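Long-range contact in sugar kinase, pfkB family (Thermotoga maritima, PDB 2AJR), which probably phosphorylates a sugar phosphate such as fructose 1-phosphate, using ATP as the phosphate donor: residues T16-F28 against K45-S58. Residues are numbered along the deposited sequence; the frame is centred on the assembly and turned at random.
With ACT (acetate ion), chain D.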
ATOM      1  N   THR A  16      18.061 -18.808   6.475  1.00 29.90           N
ATOM      2  CA  THR A  16      17.873 -17.700   5.541  1.00 29.65           C
ATOM      3  C   THR A  16      17.909 -16.384   6.318  1.00 31.53           C
ATOM      4  O   THR A  16      17.280 -16.249   7.377  1.00 30.93           O
ATOM      5  CB  THR A  16      16.551 -17.790   4.729  1.00 29.64           C
ATOM      6  OG1 THR A  16      15.417 -17.566   5.583  1.00 27.66           O
ATOM      7  CG2 THR A  16      16.415 -19.136   4.067  1.00 25.87           C
ATOM      8  N   VAL A  17      18.661 -15.424   5.779  1.00 31.67           N
ATOM      9  CA  VAL A  17      18.800 -14.111   6.370  1.00 30.24           C
ATOM     10  C   VAL A  17      18.140 -13.110   5.447  1.00 30.65           C
ATOM     11  O   VAL A  17      18.475 -13.039   4.278  1.00 31.69           O
ATOM     12  CB  VAL A  17      20.265 -13.738   6.493  1.00 32.21           C
ATOM     13  CG1 VAL A  17      20.418 -12.244   6.880  1.00 21.40           C
ATOM     14  CG2 VAL A  17      20.957 -14.683   7.481  1.00 27.46           C
ATOM     15  N   THR A  18      17.207 -12.339   5.983  1.00 30.56           N
ATOM     16  CA  THR A  18      16.496 -11.305   5.229  1.00 30.66           C
ATOM     17  C   THR A  18      16.520 -10.058   6.094  1.00 29.80           C
ATOM     18  O   THR A  18      15.651  -9.854   6.932  1.00 32.77           O
ATOM     19  CB  THR A  18      15.027 -11.714   4.974  1.00 32.48           C
ATOM     20  OG1 THR A  18      14.990 -13.006   4.358  1.00 36.35           O
ATOM     21  CG2 THR A  18      14.317 -10.686   4.115  1.00 27.85           C
ATOM     22  N   LEU A  19      17.534  -9.232   5.926  1.00 29.84           N
ATOM     23  CA  LEU A  19      17.693  -8.091   6.794  1.00 29.03           C
ATOM     24  C   LEU A  19      16.583  -7.081   6.590  1.00 29.66           C
ATOM     25  O   LEU A  19      16.280  -6.308   7.506  1.00 30.88           O
ATOM     26  CB  LEU A  19      19.069  -7.455   6.603  1.00 27.49           C
ATOM     27  CG  LEU A  19      20.233  -8.353   7.037  1.00 28.22           C
ATOM     28  CD1 LEU A  19      21.514  -7.545   7.158  1.00 22.39           C
ATOM     29  CD2 LEU A  19      19.935  -9.066   8.355  1.00 20.33           C
ATOM     30  N   ASN A  20      15.969  -7.102   5.407  1.00 30.86           N
ATOM     31  CA  ASN A  20      14.910  -6.155   5.049  1.00 30.61           C
ATOM     32  C   ASN A  20      13.651  -6.866   4.517  1.00 31.09           C
ATOM     33  O   ASN A  20      13.320  -6.761   3.347  1.00 30.57           O
ATOM     34  CB  ASN A  20      15.459  -5.164   4.021  1.00 29.43           C
ATOM     35  CG  ASN A  20      14.675  -3.837   3.982  1.00 34.95           C
ATOM     36  OD1 ASN A  20      13.783  -3.600   4.795  1.00 30.13           O
ATOM     37  ND2 ASN A  20      15.020  -2.969   3.019  1.00 32.88           N
ATOM     38  N   PRO A  21      12.925  -7.567   5.390  1.00 32.41           N
ATOM     39  CA  PRO A  21      11.726  -8.270   4.944  1.00 33.64           C
ATOM     40  C   PRO A  21      10.646  -7.340   4.461  1.00 34.01           C
ATOM     41  O   PRO A  21      10.680  -6.151   4.763  1.00 35.31           O
ATOM     42  CB  PRO A  21      11.212  -8.940   6.221  1.00 33.68           C
ATOM     43  CG  PRO A  21      12.350  -8.924   7.161  1.00 34.78           C
ATOM     44  CD  PRO A  21      13.116  -7.697   6.843  1.00 32.35           C
ATOM     45  N   ALA A  22       9.663  -7.880   3.743  1.00 33.94           N
ATOM     46  CA  ALA A  22       8.525  -7.070   3.320  1.00 33.32           C
ATOM     47  C   ALA A  22       7.242  -7.883   3.307  1.00 34.48           C
ATOM     48  O   ALA A  22       7.280  -9.091   3.149  1.00 37.65           O
ATOM     49  CB  ALA A  22       8.793  -6.462   1.961  1.00 30.89           C
ATOM     50  N   LEU A  23       6.115  -7.213   3.519  1.00 34.29           N
ATOM     51  CA  LEU A  23       4.820  -7.726   3.111  1.00 35.39           C
ATOM     52  C   LEU A  23       4.577  -7.291   1.675  1.00 35.50           C
ATOM     53  O   LEU A  23       4.614  -6.112   1.369  1.00 38.75           O
ATOM     54  CB  LEU A  23       3.715  -7.160   3.994  1.00 36.22           C
ATOM     55  CG  LEU A  23       3.676  -7.784   5.376  1.00 40.21           C
ATOM     56  CD1 LEU A  23       2.874  -6.918   6.320  1.00 45.55           C
ATOM     57  CD2 LEU A  23       3.087  -9.175   5.265  1.00 39.53           C
ATOM     58  N   ASP A  24       4.347  -8.244   0.791  1.00 35.25           N
ATOM     59  CA  ASP A  24       4.094  -7.947  -0.601  1.00 35.83           C
ATOM     60  C   ASP A  24       2.597  -7.850  -0.783  1.00 37.41           C
ATOM     61  O   ASP A  24       1.871  -8.807  -0.505  1.00 40.27           O
ATOM     62  CB  ASP A  24       4.649  -9.050  -1.505  1.00 33.94           C
ATOM     63  CG  ASP A  24       6.132  -8.924  -1.739  1.00 39.33           C
ATOM     64  OD1 ASP A  24       6.598  -7.781  -1.995  1.00 45.47           O
ATOM     65  OD2 ASP A  24       6.836  -9.970  -1.674  1.00 46.82           O
ATOM     66  N   ARG A  25       2.126  -6.684  -1.213  1.00 38.16           N
ATOM     67  CA  ARG A  25       0.755  -6.539  -1.649  1.00 36.92           C
ATOM     68  C   ARG A  25       0.692  -6.543  -3.164  1.00 36.05           C
ATOM     69  O   ARG A  25       1.040  -5.552  -3.812  1.00 34.38           O
ATOM     70  CB  ARG A  25       0.137  -5.256  -1.118  1.00 38.11           C
ATOM     71  CG  ARG A  25      -1.332  -5.095  -1.599  1.00 45.49           C
ATOM     72  CD  ARG A  25      -2.229  -4.476  -0.550  1.00 56.80           C
ATOM     73  NE  ARG A  25      -2.565  -5.407   0.529  1.00 63.00           N
ATOM     74  CZ  ARG A  25      -3.474  -6.381   0.451  1.00 62.80           C
ATOM     75  NH1 ARG A  25      -4.169  -6.595  -0.664  1.00 64.89           N
ATOM     76  NH2 ARG A  25      -3.692  -7.148   1.506  1.00 60.04           N
ATOM     77  N   GLU A  26       0.236  -7.663  -3.719  1.00 37.17           N
ATOM     78  CA  GLU A  26       0.036  -7.810  -5.161  1.00 37.53           C
ATOM     79  C   GLU A  26      -1.403  -7.437  -5.535  1.00 34.29           C
ATOM     80  O   GLU A  26      -2.371  -7.827  -4.885  1.00 34.94           O
ATOM     81  CB  GLU A  26       0.342  -9.246  -5.604  1.00 38.22           C
ATOM     82  CG  GLU A  26       1.725  -9.827  -5.180  1.00 40.15           C
ATOM     83  CD  GLU A  26       1.640 -11.320  -4.707  1.00 48.03           C
ATOM     84  OE1 GLU A  26       1.554 -12.222  -5.598  1.00 48.70           O
ATOM     85  OE2 GLU A  26       1.656 -11.576  -3.448  1.00 57.36           O
ATOM     86  N   ILE A  27      -1.536  -6.663  -6.595  1.00 32.32           N
ATOM     87  CA  ILE A  27      -2.825  -6.197  -7.060  1.00 29.68           C
ATOM     88  C   ILE A  27      -2.826  -6.450  -8.554  1.00 29.18           C
ATOM     89  O   ILE A  27      -1.871  -6.087  -9.235  1.00 29.44           O
ATOM     90  CB  ILE A  27      -2.993  -4.690  -6.792  1.00 30.01           C
ATOM     91  CG1 ILE A  27      -2.586  -4.353  -5.355  1.00 31.30           C
ATOM     92  CG2 ILE A  27      -4.429  -4.242  -7.064  1.00 26.13           C
ATOM     93  CD1 ILE A  27      -2.261  -2.900  -5.150  1.00 30.21           C
ATOM     94  N   PHE A  28      -3.887  -7.070  -9.056  1.00 29.61           N
ATOM     95  CA  PHE A  28      -3.974  -7.482 -10.452  1.00 31.44           C
ATOM     96  C   PHE A  28      -5.052  -6.665 -11.130  1.00 30.80           C
ATOM     97  O   PHE A  28      -6.216  -6.809 -10.834  1.00 31.25           O
ATOM     98  CB  PHE A  28      -4.250  -8.993 -10.536  1.00 33.21           C
ATOM     99  CG  PHE A  28      -3.187  -9.809  -9.851  1.00 35.23           C
ATOM    100  CD1 PHE A  28      -1.970 -10.056 -10.481  1.00 37.79           C
ATOM    101  CD2 PHE A  28      -3.365 -10.263  -8.548  1.00 39.04           C
ATOM    102  CE1 PHE A  28      -0.953 -10.782  -9.831  1.00 39.45           C
ATOM    103  CE2 PHE A  28      -2.343 -10.980  -7.881  1.00 43.26           C
ATOM    104  CZ  PHE A  28      -1.141 -11.234  -8.524  1.00 34.14           C
ATOM    105  N   LYS A  45      -8.309 -10.613  -6.971  1.00 44.16           N
ATOM    106  CA  LYS A  45      -7.425  -9.740  -7.755  1.00 45.61           C
ATOM    107  C   LYS A  45      -6.456  -8.984  -6.848  1.00 44.80           C
ATOM    108  O   LYS A  45      -5.802  -8.027  -7.259  1.00 43.54           O
ATOM    109  CB  LYS A  45      -8.241  -8.800  -8.635  1.00 45.72           C
ATOM    110  CG  LYS A  45      -8.797  -9.530  -9.842  1.00 49.39           C
ATOM    111  CD  LYS A  45      -9.731  -8.681 -10.682  1.00 49.98           C
ATOM    112  CE  LYS A  45     -10.485  -9.556 -11.701  1.00 56.20           C
ATOM    113  NZ  LYS A  45      -9.548 -10.525 -12.360  1.00 61.04           N
ATOM    114  N   THR A  46      -6.386  -9.429  -5.601  1.00 45.11           N
ATOM    115  CA  THR A  46      -5.372  -8.991  -4.684  1.00 44.59           C
ATOM    116  C   THR A  46      -4.825 -10.186  -3.908  1.00 44.53           C
ATOM    117  O   THR A  46      -5.497 -11.191  -3.718  1.00 45.28           O
ATOM    118  CB  THR A  46      -5.899  -7.927  -3.725  1.00 44.20           C
ATOM    119  OG1 THR A  46      -4.779  -7.243  -3.147  1.00 49.20           O
ATOM    120  CG2 THR A  46      -6.753  -8.533  -2.621  1.00 39.11           C
ATOM    121  N   GLN A  47      -3.587 -10.056  -3.470  1.00 45.18           N
ATOM    122  CA  GLN A  47      -2.898 -11.113  -2.761  1.00 46.09           C
ATOM    123  C   GLN A  47      -1.939 -10.442  -1.805  1.00 44.33           C
ATOM    124  O   GLN A  47      -1.326  -9.426  -2.132  1.00 44.51           O
ATOM    125  CB  GLN A  47      -2.124 -11.987  -3.750  1.00 48.32           C
ATOM    126  CG  GLN A  47      -1.696 -13.348  -3.225  1.00 54.86           C
ATOM    127  CD  GLN A  47      -2.873 -14.313  -3.091  1.00 66.05           C
ATOM    128  OE1 GLN A  47      -3.563 -14.341  -2.066  1.00 66.93           O
ATOM    129  NE2 GLN A  47      -3.104 -15.110  -4.133  1.00 67.58           N
HETATM  130  N   MSE A  48      -1.804 -10.998  -0.617  1.00 42.73           N
HETATM  131  CA  MSE A  48      -0.883 -10.436   0.333  1.00 42.97           C
HETATM  132  C   MSE A  48      -0.117 -11.531   1.029  1.00 40.73           C
HETATM  133  O   MSE A  48      -0.697 -12.507   1.491  1.00 39.78           O
HETATM  134  CB  MSE A  48      -1.630  -9.574   1.320  1.00 43.97           C
HETATM  135  CG  MSE A  48      -0.733  -8.562   1.975  1.00 59.25           C
HETATM  136 SE   MSE A  48      -0.347  -9.011   3.819  1.00101.34          SE
HETATM  137  CE  MSE A  48      -0.438 -11.033   3.935  1.00 79.00           C
ATOM    138  N   SER A  49       1.198 -11.377   1.100  1.00 39.23           N
ATOM    139  CA  SER A  49       2.029 -12.456   1.585  1.00 39.21           C
ATOM    140  C   SER A  49       3.350 -11.952   2.116  1.00 38.18           C
ATOM    141  O   SER A  49       3.821 -10.905   1.683  1.00 38.53           O
ATOM    142  CB  SER A  49       2.298 -13.423   0.438  1.00 40.86           C
ATOM    143  OG  SER A  49       2.974 -12.769  -0.630  1.00 48.75           O
ATOM    144  N   PRO A  50       3.969 -12.708   3.034  1.00 35.08           N
ATOM    145  CA  PRO A  50       5.324 -12.435   3.461  1.00 33.81           C
ATOM    146  C   PRO A  50       6.298 -12.491   2.318  1.00 33.64           C
ATOM    147  O   PRO A  50       6.179 -13.359   1.466  1.00 35.54           O
ATOM    148  CB  PRO A  50       5.634 -13.576   4.423  1.00 33.53           C
ATOM    149  CG  PRO A  50       4.344 -14.018   4.894  1.00 37.91           C
ATOM    150  CD  PRO A  50       3.415 -13.869   3.733  1.00 35.27           C
ATOM    151  N   GLY A  51       7.261 -11.571   2.324  1.00 33.56           N
ATOM    152  CA  GLY A  51       8.254 -11.450   1.283  1.00 32.21           C
ATOM    153  C   GLY A  51       9.591 -10.954   1.799  1.00 32.35           C
ATOM    154  O   GLY A  51       9.838 -10.930   3.003  1.00 32.74           O
ATOM    155  N   GLY A  52      10.453 -10.543   0.877  1.00 32.59           N
ATOM    156  CA  GLY A  52      11.870 -10.393   1.168  1.00 34.27           C
ATOM    157  C   GLY A  52      12.538 -11.635   0.627  1.00 34.62           C
ATOM    158  O   GLY A  52      12.001 -12.731   0.741  1.00 35.43           O
ATOM    159  N   LYS A  53      13.703 -11.473   0.029  1.00 35.51           N
ATOM    160  CA  LYS A  53      14.295 -12.562  -0.744  1.00 37.24           C
ATOM    161  C   LYS A  53      14.541 -13.840   0.075  1.00 35.71           C
ATOM    162  O   LYS A  53      14.194 -14.929  -0.374  1.00 37.44           O
ATOM    163  CB  LYS A  53      15.561 -12.074  -1.458  1.00 36.91           C
ATOM    164  CG  LYS A  53      15.222 -11.006  -2.523  1.00 44.05           C
ATOM    165  CD  LYS A  53      16.402 -10.600  -3.441  1.00 39.80           C
ATOM    166  CE  LYS A  53      15.981 -10.629  -4.918  1.00 47.94           C
ATOM    167  NZ  LYS A  53      15.810 -12.077  -5.434  1.00 50.63           N
ATOM    168  N   GLY A  54      15.092 -13.710   1.273  1.00 33.81           N
ATOM    169  CA  GLY A  54      15.404 -14.874   2.095  1.00 34.55           C
ATOM    170  C   GLY A  54      14.162 -15.557   2.647  1.00 35.36           C
ATOM    171  O   GLY A  54      14.112 -16.784   2.804  1.00 36.41           O
ATOM    172  N   ILE A  55      13.154 -14.751   2.944  1.00 34.08           N
ATOM    173  CA  ILE A  55      11.879 -15.261   3.395  1.00 32.55           C
ATOM    174  C   ILE A  55      11.193 -16.062   2.289  1.00 32.68           C
ATOM    175  O   ILE A  55      10.618 -17.113   2.560  1.00 30.73           O
ATOM    176  CB  ILE A  55      10.996 -14.108   3.935  1.00 31.72           C
ATOM    177  CG1 ILE A  55      11.552 -13.680   5.301  1.00 31.49           C
ATOM    178  CG2 ILE A  55       9.530 -14.533   4.047  1.00 24.54           C
ATOM    179  CD1 ILE A  55      10.672 -12.737   6.068  1.00 35.56           C
ATOM    180  N   ASN A  56      11.277 -15.571   1.049  1.00 33.21           N
ATOM    181  CA  ASN A  56      10.697 -16.283  -0.094  1.00 33.11           C
ATOM    182  C   ASN A  56      11.463 -17.604  -0.309  1.00 32.22           C
ATOM    183  O   ASN A  56      10.868 -18.612  -0.698  1.00 30.55           O
ATOM    184  CB  ASN A  56      10.725 -15.452  -1.398  1.00 32.30           C
ATOM    185  CG  ASN A  56       9.820 -14.198  -1.376  1.00 33.01           C
ATOM    186  OD1 ASN A  56       8.728 -14.168  -0.798  1.00 31.28           O
ATOM    187  ND2 ASN A  56      10.274 -13.168  -2.073  1.00 37.28           N
ATOM    188  N   VAL A  57      12.774 -17.588  -0.055  1.00 31.00           N
ATOM    189  CA  VAL A  57      13.582 -18.813  -0.150  1.00 30.43           C
ATOM    190  C   VAL A  57      13.124 -19.823   0.890  1.00 30.09           C
ATOM    191  O   VAL A  57      12.997 -20.996   0.574  1.00 31.98           O
ATOM    192  CB  VAL A  57      15.096 -18.543  -0.011  1.00 31.68           C
ATOM    193  CG1 VAL A  57      15.875 -19.842   0.165  1.00 29.48           C
ATOM    194  CG2 VAL A  57      15.607 -17.770  -1.217  1.00 27.24           C
ATOM    195  N   SER A  58      12.844 -19.371   2.109  1.00 29.02           N
ATOM    196  CA  SER A  58      12.247 -20.241   3.119  1.00 29.98           C
ATOM    197  C   SER A  58      10.906 -20.810   2.675  1.00 30.19           C
ATOM    198  O   SER A  58      10.644 -21.998   2.839  1.00 30.53           O
ATOM    199  CB  SER A  58      12.070 -19.504   4.446  1.00 30.84           C
ATOM    200  OG  SER A  58      13.318 -19.323   5.106  1.00 33.80           O
TER
HETATM  201  C   ACT D 321      10.347  -8.830  -2.429  1.00 39.16           C
HETATM  202  O   ACT D 321       9.729  -7.705  -2.221  1.00 36.56           O
HETATM  203  OXT ACT D 321       9.665  -9.907  -2.497  1.00 39.69           O
HETATM  204  CH3 ACT D 321      11.842  -8.928  -2.540  1.00 32.50           C
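The guanidinium of Arg25 lies with one face over CB of Met48, 3.2 Å from NH2, while Thr46 OG1 sits at its edge; Phe123 of the second subunit makes a cation-pi contact with it. The edge of the Phe28 ring faces Thr46 N and Gln47 CB. These residues belong to the antiparallel strands 22-28 and 46-51 of the four-stranded lid sheet of this ribokinase-like fold; the sheet's Arg25 face meets the second subunit. Arginine suits this place because its guanidinium can meet apolar groups over a face and polar ones at its edge: CG leaves trans to the backbone N (chi1 179°), and bends further out fold the head over Met48, whose SE touches Leu23 CD2 at 3.7 Å. On the other face Glu26 lies alongside Gln47; its OE2 takes a weak bond from Ser49 OG, and its OE1 accepts from Lys310 N, close to the magnesium ligand Glu309. Asp24 pairs with Lys310. Gly52 stands at the N-cap position of helix 53-63, and Gly54, lacking a side chain, lets Thr18 OG1 come within 3.0 Å of its CA. Glu26 O is gripped twice, by Gln47 N at 2.9 Å and, from the opposite face of its carbonyl plane, by Thr46 OG1 at 3.0 Å.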